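Local coordinates for protein probable transcriptional regulator (PDB 2ESN) that is probably a LysR-type transcriptional regulator, pairing a helix-turn-helix DNA-binding domain with an effector-binding domain of the periplasmic-binding-protein kind, at residues C[177-188]-C[243-254]. Numbering follows the deposited sequence.
Sequences RYVVVARRDHPR and AGSTDFLLTAPR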
loop_
_atom_site.group_PDB
_atom_site.type_symbol
_atom_site.label_atom_id
_atom_site.label_comp_id
_atom_site.label_asym_id
_atom_site.label_seq_id
_atom_site.Cartn_x
_atom_site.Cartn_y
_atom_site.Cartn_z
ATOM N N ARG C 177 -29.455 -10.865 21.596
ATOM C CA ARG C 177 -29.224 -9.773 22.530
ATOM C C ARG C 177 -27.903 -9.943 23.301
ATOM O O ARG C 177 -27.277 -11.034 23.286
ATOM C CB ARG C 177 -30.416 -9.686 23.485
ATOM C CG ARG C 177 -30.747 -11.011 24.207
ATOM C CD ARG C 177 -32.023 -10.849 25.052
ATOM N NE ARG C 177 -32.029 -11.777 26.202
ATOM C CZ ARG C 177 -32.512 -13.026 26.184
ATOM N NH1 ARG C 177 -33.045 -13.565 25.076
ATOM N NH2 ARG C 177 -32.435 -13.760 27.290
ATOM N N TYR C 178 -27.467 -8.852 23.918
ATOM C CA TYR C 178 -26.339 -8.853 24.853
ATOM C C TYR C 178 -26.780 -9.197 26.275
ATOM O O TYR C 178 -27.907 -8.879 26.672
ATOM C CB TYR C 178 -25.662 -7.500 24.903
ATOM C CG TYR C 178 -24.674 -7.286 23.785
ATOM C CD1 TYR C 178 -25.117 -7.120 22.475
ATOM C CD2 TYR C 178 -23.292 -7.251 24.031
ATOM C CE1 TYR C 178 -24.198 -6.966 21.412
ATOM C CE2 TYR C 178 -22.367 -7.049 23.003
ATOM C CZ TYR C 178 -22.831 -6.914 21.693
ATOM O OH TYR C 178 -21.948 -6.750 20.646
ATOM N N VAL C 179 -25.885 -9.869 27.017
ATOM C CA VAL C 179 -26.086 -10.135 28.403
ATOM C C VAL C 179 -24.768 -9.809 29.122
ATOM O O VAL C 179 -23.785 -9.594 28.469
ATOM C CB VAL C 179 -26.524 -11.605 28.665
ATOM C CG1 VAL C 179 -27.913 -11.867 28.114
ATOM C CG2 VAL C 179 -25.475 -12.655 28.129
ATOM N N VAL C 180 -24.815 -9.718 30.455
ATOM C CA VAL C 180 -23.691 -9.464 31.356
ATOM C C VAL C 180 -23.344 -10.845 31.888
ATOM O O VAL C 180 -24.221 -11.590 32.338
ATOM C CB VAL C 180 -24.071 -8.501 32.510
ATOM C CG1 VAL C 180 -22.904 -8.342 33.515
ATOM C CG2 VAL C 180 -24.403 -7.118 31.917
ATOM N N VAL C 181 -22.050 -11.148 31.801
ATOM C CA VAL C 181 -21.478 -12.387 32.163
ATOM C C VAL C 181 -20.504 -12.116 33.293
ATOM O O VAL C 181 -19.798 -11.119 33.247
ATOM C CB VAL C 181 -20.694 -12.902 30.894
ATOM C CG1 VAL C 181 -19.746 -13.969 31.245
ATOM C CG2 VAL C 181 -21.691 -13.296 29.735
ATOM N N ALA C 182 -20.507 -12.974 34.329
ATOM C CA ALA C 182 -19.497 -12.972 35.404
ATOM C C ALA C 182 -19.122 -14.393 35.655
ATOM O O ALA C 182 -19.868 -15.274 35.277
ATOM C CB ALA C 182 -20.079 -12.418 36.668
ATOM N N ARG C 183 -17.977 -14.620 36.316
ATOM C CA ARG C 183 -17.705 -15.945 36.844
ATOM C C ARG C 183 -18.931 -16.400 37.666
ATOM O O ARG C 183 -19.685 -15.561 38.261
ATOM C CB ARG C 183 -16.422 -15.978 37.675
ATOM C CG ARG C 183 -16.405 -15.100 38.962
ATOM C CD ARG C 183 -15.619 -15.858 40.002
ATOM N NE ARG C 183 -14.239 -15.982 39.635
ATOM C CZ ARG C 183 -13.491 -17.075 39.541
ATOM N NH1 ARG C 183 -12.229 -16.883 39.203
ATOM N NH2 ARG C 183 -13.945 -18.301 39.751
ATOM N N ARG C 184 -19.180 -17.705 37.663
ATOM C CA ARG C 184 -20.349 -18.260 38.301
ATOM C C ARG C 184 -20.437 -17.879 39.788
ATOM O O ARG C 184 -21.505 -17.528 40.288
ATOM C CB ARG C 184 -20.323 -19.793 38.211
ATOM C CG ARG C 184 -21.709 -20.362 38.679
ATOM C CD ARG C 184 -21.886 -21.830 38.317
ATOM N NE ARG C 184 -22.228 -21.894 36.895
ATOM C CZ ARG C 184 -21.546 -22.519 35.936
ATOM N NH1 ARG C 184 -20.444 -23.249 36.220
ATOM N NH2 ARG C 184 -22.010 -22.405 34.688
ATOM N N ASP C 185 -19.326 -17.976 40.478
ATOM C CA ASP C 185 -19.256 -17.506 41.894
ATOM C C ASP C 185 -18.473 -16.183 42.049
ATOM O O ASP C 185 -17.348 -16.185 42.473
ATOM C CB ASP C 185 -18.590 -18.570 42.743
ATOM C CG ASP C 185 -19.400 -19.883 42.745
ATOM O OD1 ASP C 185 -20.647 -19.890 42.678
ATOM O OD2 ASP C 185 -18.775 -20.910 42.754
ATOM N N HIS C 186 -19.087 -15.069 41.669
ATOM C CA HIS C 186 -18.397 -13.783 41.716
ATOM C C HIS C 186 -18.517 -13.296 43.182
ATOM O O HIS C 186 -19.603 -13.403 43.759
ATOM C CB HIS C 186 -19.114 -12.833 40.763
ATOM C CG HIS C 186 -18.435 -11.496 40.604
ATOM N ND1 HIS C 186 -18.470 -10.510 41.572
ATOM C CD2 HIS C 186 -17.714 -10.991 39.579
ATOM C CE1 HIS C 186 -17.746 -9.474 41.164
ATOM N NE2 HIS C 186 -17.301 -9.730 39.946
ATOM N N PRO C 187 -17.428 -12.734 43.778
ATOM C CA PRO C 187 -17.546 -12.424 45.222
ATOM C C PRO C 187 -18.631 -11.423 45.582
ATOM O O PRO C 187 -19.043 -11.409 46.737
ATOM C CB PRO C 187 -16.134 -11.960 45.642
ATOM C CG PRO C 187 -15.443 -11.498 44.328
ATOM C CD PRO C 187 -16.109 -12.373 43.217
ATOM N N ARG C 188 -19.148 -10.653 44.616
ATOM C CA ARG C 188 -20.021 -9.538 44.948
ATOM C C ARG C 188 -21.349 -9.595 44.233
ATOM O O ARG C 188 -22.142 -8.674 44.342
ATOM C CB ARG C 188 -19.322 -8.198 44.692
ATOM C CG ARG C 188 -18.197 -7.834 45.642
ATOM C CD ARG C 188 -17.263 -6.639 45.191
ATOM N NE ARG C 188 -16.531 -6.908 43.929
ATOM C CZ ARG C 188 -15.340 -7.493 43.871
ATOM N NH1 ARG C 188 -14.727 -7.909 44.984
ATOM N NH2 ARG C 188 -14.751 -7.687 42.702
ATOM N N ALA C 243 -13.487 -13.778 31.713
ATOM C CA ALA C 243 -14.567 -13.534 32.695
ATOM C C ALA C 243 -14.822 -14.634 33.734
ATOM O O ALA C 243 -15.248 -14.323 34.879
ATOM C CB ALA C 243 -15.841 -13.240 31.962
ATOM N N GLY C 244 -14.635 -15.913 33.328
ATOM C CA GLY C 244 -14.737 -17.075 34.204
ATOM C C GLY C 244 -13.560 -17.263 35.153
ATOM O O GLY C 244 -13.690 -17.983 36.133
ATOM N N SER C 245 -12.422 -16.618 34.888
ATOM C CA SER C 245 -11.263 -16.665 35.784
ATOM C C SER C 245 -10.986 -15.357 36.551
ATOM O O SER C 245 -10.007 -15.298 37.250
ATOM C CB SER C 245 -9.978 -17.110 35.073
ATOM O OG SER C 245 -10.043 -18.518 34.804
ATOM N N THR C 246 -11.886 -14.384 36.515
ATOM C CA THR C 246 -11.661 -13.153 37.238
ATOM C C THR C 246 -12.943 -12.578 37.758
ATOM O O THR C 246 -14.074 -13.128 37.516
ATOM C CB THR C 246 -11.052 -12.077 36.292
ATOM O OG1 THR C 246 -12.004 -11.868 35.253
ATOM C CG2 THR C 246 -9.711 -12.510 35.688
ATOM N N ASP C 247 -12.798 -11.415 38.423
ATOM C CA ASP C 247 -13.981 -10.735 38.885
ATOM C C ASP C 247 -14.503 -9.797 37.818
ATOM O O ASP C 247 -15.520 -9.097 38.039
ATOM C CB ASP C 247 -13.748 -9.992 40.221
ATOM C CG ASP C 247 -13.312 -10.961 41.325
ATOM O OD1 ASP C 247 -13.606 -12.171 41.189
ATOM O OD2 ASP C 247 -12.647 -10.545 42.280
ATOM N N PHE C 248 -13.874 -9.842 36.645
ATOM C CA PHE C 248 -14.302 -8.911 35.599
ATOM C C PHE C 248 -15.633 -9.244 35.025
ATOM O O PHE C 248 -15.950 -10.419 34.820
ATOM C CB PHE C 248 -13.275 -8.814 34.482
ATOM C CG PHE C 248 -11.870 -8.504 34.952
ATOM C CD1 PHE C 248 -10.812 -8.815 34.145
ATOM C CD2 PHE C 248 -11.609 -7.859 36.157
ATOM C CE1 PHE C 248 -9.499 -8.531 34.499
ATOM C CE2 PHE C 248 -10.268 -7.559 36.558
ATOM C CZ PHE C 248 -9.223 -7.880 35.724
ATOM N N LEU C 249 -16.388 -8.208 34.655
ATOM C CA LEU C 249 -17.620 -8.401 33.964
ATOM C C LEU C 249 -17.435 -8.232 32.437
ATOM O O LEU C 249 -16.553 -7.474 31.994
ATOM C CB LEU C 249 -18.637 -7.406 34.503
ATOM C CG LEU C 249 -18.937 -7.502 36.028
ATOM C CD1 LEU C 249 -20.087 -6.579 36.373
ATOM C CD2 LEU C 249 -19.329 -8.938 36.384
ATOM N N LEU C 250 -18.261 -8.922 31.646
ATOM C CA LEU C 250 -18.170 -8.858 30.214
ATOM C C LEU C 250 -19.580 -8.719 29.701
ATOM O O LEU C 250 -20.461 -9.439 30.143
ATOM C CB LEU C 250 -17.494 -10.121 29.633
ATOM C CG LEU C 250 -17.663 -10.376 28.107
ATOM C CD1 LEU C 250 -16.799 -9.381 27.279
ATOM C CD2 LEU C 250 -17.271 -11.824 27.738
ATOM N N THR C 251 -19.812 -7.807 28.772
ATOM C CA THR C 251 -21.188 -7.631 28.222
ATOM C C THR C 251 -21.115 -8.132 26.762
ATOM O O THR C 251 -20.426 -7.516 25.936
ATOM C CB THR C 251 -21.645 -6.154 28.310
ATOM O OG1 THR C 251 -21.335 -5.647 29.648
ATOM C CG2 THR C 251 -23.164 -6.036 27.909
ATOM N N ALA C 252 -21.753 -9.279 26.494
ATOM C CA ALA C 252 -21.409 -10.125 25.344
ATOM C C ALA C 252 -22.688 -10.624 24.705
ATOM O O ALA C 252 -23.687 -10.760 25.383
ATOM C CB ALA C 252 -20.650 -11.399 25.809
ATOM N N PRO C 253 -22.614 -10.991 23.422
ATOM C CA PRO C 253 -23.684 -11.711 22.811
ATOM C C PRO C 253 -24.082 -12.955 23.583
ATOM O O PRO C 253 -23.222 -13.815 23.918
ATOM C CB PRO C 253 -23.131 -12.086 21.424
ATOM C CG PRO C 253 -21.995 -11.028 21.162
ATOM C CD PRO C 253 -21.461 -10.737 22.521
ATOM N N ARG C 254 -25.392 -13.065 23.806
ATOM C CA ARG C 254 -25.996 -14.206 24.500
ATOM C C ARG C 254 -25.754 -15.577 23.823
ATOM O O ARG C 254 -25.420 -16.588 24.474
ATOM C CB ARG C 254 -27.476 -13.934 24.786
ATOM C CG ARG C 254 -28.137 -15.023 25.692
ATOM C CD ARG C 254 -29.653 -14.792 25.748
ATOM N NE ARG C 254 -30.372 -15.760 26.612
ATOM C CZ ARG C 254 -30.973 -16.917 26.222
ATOM N NH1 ARG C 254 -31.593 -17.682 27.110
ATOM N NH2 ARG C 254 -30.943 -17.365 24.966
HETATM O O HOH W 1 -11.847 -13.993 40.448
#
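Strands 178-183 and 249-253 run antiparallel, their axes 147° apart, with Val-179 and Ala-252, and likewise Val-181 and Leu-250, exchanging paired backbone hydrogen bonds; Arg-254 N, opening helix 254-264, adds one to Arg-177 O at 2.8 Å. On the face carrying Val-179, Val-181, Leu-250 and Ala-252, Val-181 CG1 touches Ala-243 CB (4.0 Å), and helices 236-244 and 254-264 cover this layer. Val-180 and Thr-251 share the opposite face; further along, Leu-249 CD2 packs against Ala-182 CB at 3.6 Å. This pairing lies in the mixed sheet of the LysR substrate-binding domain, whose strand 249-253 is flanked by 202-206 on its other edge. Pro-253 N lies over one face of the Tyr-178 ring, toward the rim; Tyr-178 OH bonds to Tyr-157 OH. The Arg-177 guanidinium lies flat over Arg-254 CD and NE, planes 28° apart, despite the like charges. At the far end, His-186 NE2 donates in the ring plane to Asp-247 O (2.7 Å), while ND1 accepts from Arg-188 N, fixing the ring's rotation. Asp-247 OD2 forms a long salt bridge with Arg-188 NH2 (3.6 Å), an arginine also paired with Glu-201. Asp-247 OD1 takes a water's hydrogen bond at 2.6 Å; that water weakly accepts from Arg-183 NH1, whose guanidinium has Gly-244 O over one face.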